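Local coordinates for protein ectonucleoside triphosphate diphosphohydrolase 4 (Homo sapiens, PDB 6WG5) that belongs to the GDA1/CD39 nucleoside phosphatase family, whose members share the core fold of the actin-like ATPases, at residues T230-E235 with Y274-L279; E249-L254 with G368-P373. All coordinates share one frame; numbering follows the deposited sequence.

Contact 1: T230-E235 with Y274-L279; sequences TQIAYE and YVATFL
Ile232 sits at the middle of an antiparallel strand pair, its CG2 touching three side chains of 274-279 on one face of the sheet. The pair forms part of a mixed sheet in which 229-235 runs between 270-279 and 221-225, against both, as the second strand does in the actin-like ATPase fold. Ile232 CG2 meets Ala276 CB directly across at 3.8 Å, Tyr274 CE1 at 4.0 Å and the Phe278 ring edge through CE2 at 4.1 Å. Two tyrosines continue this face. Tyr234 and Tyr274 form a hydrogen-bonded pair, and their rings meet obliquely, with centroids 5.1 Å apart and planes at 50°; Tyr234 CE2 and CZ lie nearest Tyr274 CD1. Ile232 CG1, anti to the backbone N (chi1 179°), turns from the partner strand and lies in the plane of the Tyr234 ring at its edge.

On the other face fewer side chains meet across the pair. Ala233 CB touches Val275 CG2 at 4.0 Å, and the extended Gln231 side chain crosses Thr277 obliquely, NE2 passing near OG1 without a hydrogen bond.

Behind these contacts stand six backbone hydrogen bonds, two at each of the pairs Thr230-Phe278, Ile232-Ala276 and Tyr234-Tyr274; Ile232 N reaches Ala276 O at 3.0 Å with an N-H...O angle of 163°. Between them, CA-H groups of Gln231, Ala233 and Val275 point at carbonyls of the partner strand. Leu223 of strand 221-225 also packs on Ile232, while the loop residues Val369 and Pro372 meet Phe278 and Tyr274. At the far end, Thr230 O accepts from Phe278 N at 2.9 Å and lies near the plane of the Phe278 ring, 3.4 Å from its CD2.

Contact 2: E249-L254 with G368-P373; sequences EVAKNL and GVYQPP
The carbonyl oxygen of Tyr370 is met by two groups: Leu254 CD1 of the helix rests against it at 3.7 Å, and Tyr274 OH of strand 270-279 probably donates a hydrogen bond to it. No hydrogen bond joins 249-254 to 368-373 themselves, so this is an apolar seam between a helix and an irregular, extended loop. The same Leu254 CD1 packs on Val369 CG1 at 3.5 Å, the two side chains crossing at a slant. A chi2 of -180° puts CD1 anti to CA, which carries that methyl out to the loop, and Val369 answers with the methyl anti to its own backbone N.

Tyr370 supplies the other half of the seam. Its ring lies obliquely to Ala251, whose CB is as near to CD2 as to CE2, at 3.6 Å. One residue earlier in the helix, Val250 CG1 touches Tyr370 CB at 4.0 Å, so the base and the ring of the tyrosine each have a helix residue against them. Within the loop, Pro372 N stands over one face of the Tyr370 ring, offset toward the rim. Val240, and Gln363 from earlier in the same loop, also touch Tyr370.

Helix 245-254 leads into strand 255-259, at the margin of the mixed sheet. Leu254 is tied to strand 270-279, its O accepting from Val275 N, and the loop after helix 345-352 runs alongside both, with Leu254 on Tyr274 and Val369 on Phe278.

Contacts 1 and 2 have centres about 10 Å apart and adjoin through the face of the sheet that bears Tyr234 and Tyr274. The two tyrosine hydroxyls span the contacts, each probably bonding to a loop carbonyl: Tyr274 OH lies 2.8 Å from Tyr370 O, and Tyr234 OH 2.9 Å from Pro372 O. The segments alternate along the chain, the helix of contact 2 falling between the two strands of contact 1, and the loop 368-373 comes last in the chain, lying against both the helix and the strands. A NAG sugar of an attached glycan lies nearby, about 7 Å from the Phe278 side chain and about 9 Å from that of Val369.

Contact 1: T230-E235 with Y274-L279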
loop_
_atom_site.group_PDB
_atom_site.type_symbol
_atom_site.label_atom_id
_atom_site.label_comp_id
_atom_site.label_asym_id
_atom_site.label_seq_id
_atom_site.Cartn_x
_atom_site.Cartn_y
_atom_site.Cartn_z
ATOM N N THR A 230 -8.415 2.721 -3.985
ATOM C CA THR A 230 -8.430 1.754 -2.900
ATOM C C THR A 230 -7.671 0.518 -3.360
ATOM O O THR A 230 -7.914 0.012 -4.461
ATOM C CB THR A 230 -9.862 1.388 -2.499
ATOM O OG1 THR A 230 -10.529 2.551 -1.993
ATOM C CG2 THR A 230 -9.869 0.298 -1.429
ATOM N N GLN A 231 -6.753 0.044 -2.527
ATOM C CA GLN A 231 -5.922 -1.106 -2.851
ATOM C C GLN A 231 -6.096 -2.179 -1.788
ATOM O O GLN A 231 -6.263 -1.873 -0.602
ATOM C CB GLN A 231 -4.443 -0.713 -2.955
ATOM C CG GLN A 231 -3.567 -1.799 -3.571
ATOM C CD GLN A 231 -2.082 -1.506 -3.441
ATOM O OE1 GLN A 231 -1.556 -1.377 -2.334
ATOM N NE2 GLN A 231 -1.400 -1.400 -4.576
ATOM N N ILE A 232 -6.056 -3.436 -2.220
ATOM C CA ILE A 232 -6.175 -4.583 -1.329
ATOM C C ILE A 232 -5.172 -5.635 -1.775
ATOM O O ILE A 232 -5.040 -5.915 -2.972
ATOM C CB ILE A 232 -7.610 -5.154 -1.324
ATOM C CG1 ILE A 232 -7.695 -6.374 -0.406
ATOM C CG2 ILE A 232 -8.044 -5.520 -2.733
ATOM C CD1 ILE A 232 -9.113 -6.857 -0.153
ATOM N N ALA A 233 -4.462 -6.218 -0.810
ATOM C CA ALA A 233 -3.499 -7.269 -1.107
ATOM C C ALA A 233 -3.482 -8.272 0.036
ATOM O O ALA A 233 -3.415 -7.879 1.205
ATOM C CB ALA A 233 -2.097 -6.693 -1.325
ATOM N N TYR A 234 -3.536 -9.559 -0.302
ATOM C CA TYR A 234 -3.469 -10.595 0.718
ATOM C C TYR A 234 -3.035 -11.911 0.089
ATOM O O TYR A 234 -3.089 -12.092 -1.129
ATOM C CB TYR A 234 -4.810 -10.763 1.436
ATOM C CG TYR A 234 -5.985 -11.002 0.518
ATOM C CD1 TYR A 234 -6.398 -12.289 0.205
ATOM C CD2 TYR A 234 -6.690 -9.939 -0.023
ATOM C CE1 TYR A 234 -7.478 -12.508 -0.626
ATOM C CE2 TYR A 234 -7.769 -10.148 -0.854
ATOM C CZ TYR A 234 -8.159 -11.432 -1.152
ATOM O OH TYR A 234 -9.238 -11.632 -1.984
ATOM N N GLU A 235 -2.601 -12.827 0.949
ATOM C CA GLU A 235 -2.165 -14.141 0.512
ATOM C C GLU A 235 -3.364 -15.052 0.298
ATOM O O GLU A 235 -4.343 -15.002 1.047
ATOM C CB GLU A 235 -1.223 -14.761 1.544
ATOM C CG GLU A 235 -0.756 -16.168 1.192
ATOM C CD GLU A 235 0.068 -16.809 2.291
ATOM O OE1 GLU A 235 0.330 -16.138 3.312
ATOM O OE2 GLU A 235 0.447 -17.990 2.134
ATOM N N TYR A 274 -2.733 -12.019 -3.875
ATOM C CA TYR A 274 -3.710 -11.324 -4.700
ATOM C C TYR A 274 -3.569 -9.826 -4.479
ATOM O O TYR A 274 -3.468 -9.374 -3.336
ATOM C CB TYR A 274 -5.122 -11.789 -4.346
ATOM C CG TYR A 274 -6.241 -10.908 -4.860
ATOM C CD1 TYR A 274 -6.835 -9.960 -4.039
ATOM C CD2 TYR A 274 -6.717 -11.040 -6.157
ATOM C CE1 TYR A 274 -7.864 -9.161 -4.495
ATOM C CE2 TYR A 274 -7.748 -10.241 -6.626
ATOM C CZ TYR A 274 -8.319 -9.307 -5.788
ATOM O OH TYR A 274 -9.344 -8.510 -6.246
ATOM N N VAL A 275 -3.548 -9.065 -5.569
ATOM C CA VAL A 275 -3.378 -7.616 -5.516
ATOM C C VAL A 275 -4.387 -6.979 -6.459
ATOM O O VAL A 275 -4.430 -7.314 -7.647
ATOM C CB VAL A 275 -1.945 -7.191 -5.892
ATOM C CG1 VAL A 275 -1.805 -5.674 -5.844
ATOM C CG2 VAL A 275 -0.937 -7.843 -4.967
ATOM N N ALA A 276 -5.194 -6.058 -5.934
ATOM C CA ALA A 276 -6.180 -5.351 -6.737
ATOM C C ALA A 276 -6.155 -3.873 -6.383
ATOM O O ALA A 276 -6.115 -3.517 -5.201
ATOM C CB ALA A 276 -7.586 -5.923 -6.525
ATOM N N THR A 277 -6.177 -3.022 -7.406
ATOM C CA THR A 277 -6.216 -1.576 -7.244
ATOM C C THR A 277 -7.448 -1.053 -7.967
ATOM O O THR A 277 -7.725 -1.465 -9.098
ATOM C CB THR A 277 -4.949 -0.922 -7.804
ATOM O OG1 THR A 277 -3.794 -1.611 -7.308
ATOM C CG2 THR A 277 -4.873 0.536 -7.394
ATOM N N PHE A 278 -8.182 -0.151 -7.318
ATOM C CA PHE A 278 -9.462 0.342 -7.828
ATOM C C PHE A 278 -9.381 1.858 -7.981
ATOM O O PHE A 278 -9.557 2.599 -7.007
ATOM C CB PHE A 278 -10.598 -0.074 -6.902
ATOM C CG PHE A 278 -10.742 -1.563 -6.759
ATOM C CD1 PHE A 278 -11.479 -2.292 -7.680
ATOM C CD2 PHE A 278 -10.132 -2.235 -5.713
ATOM C CE1 PHE A 278 -11.609 -3.667 -7.556
ATOM C CE2 PHE A 278 -10.258 -3.609 -5.583
ATOM C CZ PHE A 278 -10.996 -4.324 -6.504
ATOM N N LEU A 279 -9.118 2.313 -9.204
ATOM C CA LEU A 279 -9.069 3.741 -9.489
ATOM C C LEU A 279 -10.464 4.345 -9.392
ATOM O O LEU A 279 -11.430 3.794 -9.927
ATOM C CB LEU A 279 -8.488 3.983 -10.882
ATOM C CG LEU A 279 -6.984 4.252 -10.985
ATOM C CD1 LEU A 279 -6.670 5.675 -10.547
ATOM C CD2 LEU A 279 -6.178 3.246 -10.170
#

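Contact 2: E249-L254 with G368-P373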
loop_
_atom_site.group_PDB
_atom_site.type_symbol
_atom_site.label_atom_id
_atom_site.label_comp_id
_atom_site.label_asym_id
_atom_site.label_seq_id
_atom_site.Cartn_x
_atom_site.Cartn_y
_atom_site.Cartn_z
ATOM N N GLU A 249 -8.487 -16.163 -16.498
ATOM C CA GLU A 249 -7.726 -15.164 -17.239
ATOM C C GLU A 249 -7.665 -13.850 -16.473
ATOM O O GLU A 249 -6.615 -13.199 -16.421
ATOM C CB GLU A 249 -8.338 -14.949 -18.625
ATOM C CG GLU A 249 -8.392 -16.202 -19.488
ATOM C CD GLU A 249 -7.028 -16.833 -19.692
ATOM O OE1 GLU A 249 -6.024 -16.090 -19.730
ATOM O OE2 GLU A 249 -6.959 -18.076 -19.808
ATOM N N VAL A 250 -8.784 -13.444 -15.871
ATOM C CA VAL A 250 -8.790 -12.243 -15.041
ATOM C C VAL A 250 -7.938 -12.457 -13.796
ATOM O O VAL A 250 -7.142 -11.590 -13.416
ATOM C CB VAL A 250 -10.238 -11.858 -14.685
ATOM C CG1 VAL A 250 -10.275 -10.805 -13.575
ATOM C CG2 VAL A 250 -10.966 -11.350 -15.923
ATOM N N ALA A 251 -8.089 -13.612 -13.144
ATOM C CA ALA A 251 -7.370 -13.863 -11.899
ATOM C C ALA A 251 -5.866 -13.951 -12.134
ATOM O O ALA A 251 -5.076 -13.536 -11.278
ATOM C CB ALA A 251 -7.888 -15.141 -11.245
ATOM N N LYS A 252 -5.448 -14.503 -13.278
ATOM C CA LYS A 252 -4.028 -14.526 -13.621
ATOM C C LYS A 252 -3.396 -13.157 -13.404
ATOM O O LYS A 252 -2.311 -13.039 -12.823
ATOM C CB LYS A 252 -3.839 -14.958 -15.077
ATOM C CG LYS A 252 -3.899 -16.453 -15.340
ATOM C CD LYS A 252 -3.679 -16.735 -16.824
ATOM C CE LYS A 252 -3.681 -18.223 -17.139
ATOM N NZ LYS A 252 -5.012 -18.848 -16.920
ATOM N N ASN A 253 -4.076 -12.106 -13.864
ATOM C CA ASN A 253 -3.523 -10.760 -13.824
ATOM C C ASN A 253 -3.544 -10.155 -12.428
ATOM O O ASN A 253 -2.835 -9.172 -12.185
ATOM C CB ASN A 253 -4.297 -9.861 -14.787
ATOM C CG ASN A 253 -3.507 -8.638 -15.205
ATOM O OD1 ASN A 253 -2.300 -8.715 -15.440
ATOM N ND2 ASN A 253 -4.185 -7.499 -15.292
ATOM N N LEU A 254 -4.336 -10.710 -11.509
ATOM C CA LEU A 254 -4.446 -10.191 -10.151
ATOM C C LEU A 254 -3.743 -11.075 -9.131
ATOM O O LEU A 254 -3.837 -10.810 -7.927
ATOM C CB LEU A 254 -5.918 -10.031 -9.767
ATOM C CG LEU A 254 -6.764 -9.182 -10.714
ATOM C CD1 LEU A 254 -8.194 -9.107 -10.208
ATOM C CD2 LEU A 254 -6.172 -7.785 -10.874
ATOM N N GLY A 368 -16.998 -5.151 -10.315
ATOM C CA GLY A 368 -17.069 -6.460 -10.932
ATOM C C GLY A 368 -15.743 -7.176 -11.061
ATOM O O GLY A 368 -15.619 -8.080 -11.888
ATOM N N VAL A 369 -14.751 -6.804 -10.265
ATOM C CA VAL A 369 -13.427 -7.410 -10.341
ATOM C C VAL A 369 -13.415 -8.677 -9.501
ATOM O O VAL A 369 -14.012 -8.729 -8.420
ATOM C CB VAL A 369 -12.343 -6.419 -9.876
ATOM C CG1 VAL A 369 -10.983 -7.102 -9.798
ATOM C CG2 VAL A 369 -12.282 -5.229 -10.819
ATOM N N TYR A 370 -12.727 -9.702 -9.995
ATOM C CA TYR A 370 -12.664 -10.972 -9.287
ATOM C C TYR A 370 -11.886 -10.829 -7.986
ATOM O O TYR A 370 -10.899 -10.091 -7.910
ATOM C CB TYR A 370 -12.016 -12.039 -10.166
ATOM C CG TYR A 370 -11.599 -13.273 -9.401
ATOM C CD1 TYR A 370 -12.531 -14.234 -9.033
ATOM C CD2 TYR A 370 -10.272 -13.475 -9.042
ATOM C CE1 TYR A 370 -12.154 -15.362 -8.328
ATOM C CE2 TYR A 370 -9.885 -14.599 -8.338
ATOM C CZ TYR A 370 -10.830 -15.540 -7.984
ATOM O OH TYR A 370 -10.449 -16.661 -7.284
ATOM N N GLN A 371 -12.339 -11.547 -6.959
ATOM C CA GLN A 371 -11.677 -11.559 -5.662
ATOM C C GLN A 371 -11.594 -12.993 -5.148
ATOM O O GLN A 371 -12.633 -13.646 -4.995
ATOM C CB GLN A 371 -12.429 -10.679 -4.663
ATOM C CG GLN A 371 -11.807 -10.649 -3.277
ATOM C CD GLN A 371 -12.541 -9.723 -2.326
ATOM O OE1 GLN A 371 -12.615 -8.518 -2.552
ATOM N NE2 GLN A 371 -13.088 -10.286 -1.254
ATOM N N PRO A 372 -10.403 -13.522 -4.873
ATOM C CA PRO A 372 -10.321 -14.878 -4.347
ATOM C C PRO A 372 -10.959 -14.953 -2.975
ATOM O O PRO A 372 -10.964 -13.964 -2.220
ATOM C CB PRO A 372 -8.809 -15.143 -4.280
ATOM C CG PRO A 372 -8.169 -14.091 -5.101
ATOM C CD PRO A 372 -9.073 -12.917 -5.042
ATOM N N PRO A 373 -11.499 -16.111 -2.604
ATOM C CA PRO A 373 -12.138 -16.222 -1.291
ATOM C C PRO A 373 -11.143 -15.953 -0.173
ATOM O O PRO A 373 -9.975 -16.336 -0.250
ATOM C CB PRO A 373 -12.645 -17.668 -1.263
ATOM C CG PRO A 373 -11.754 -18.395 -2.214
ATOM C CD PRO A 373 -11.440 -17.409 -3.298
#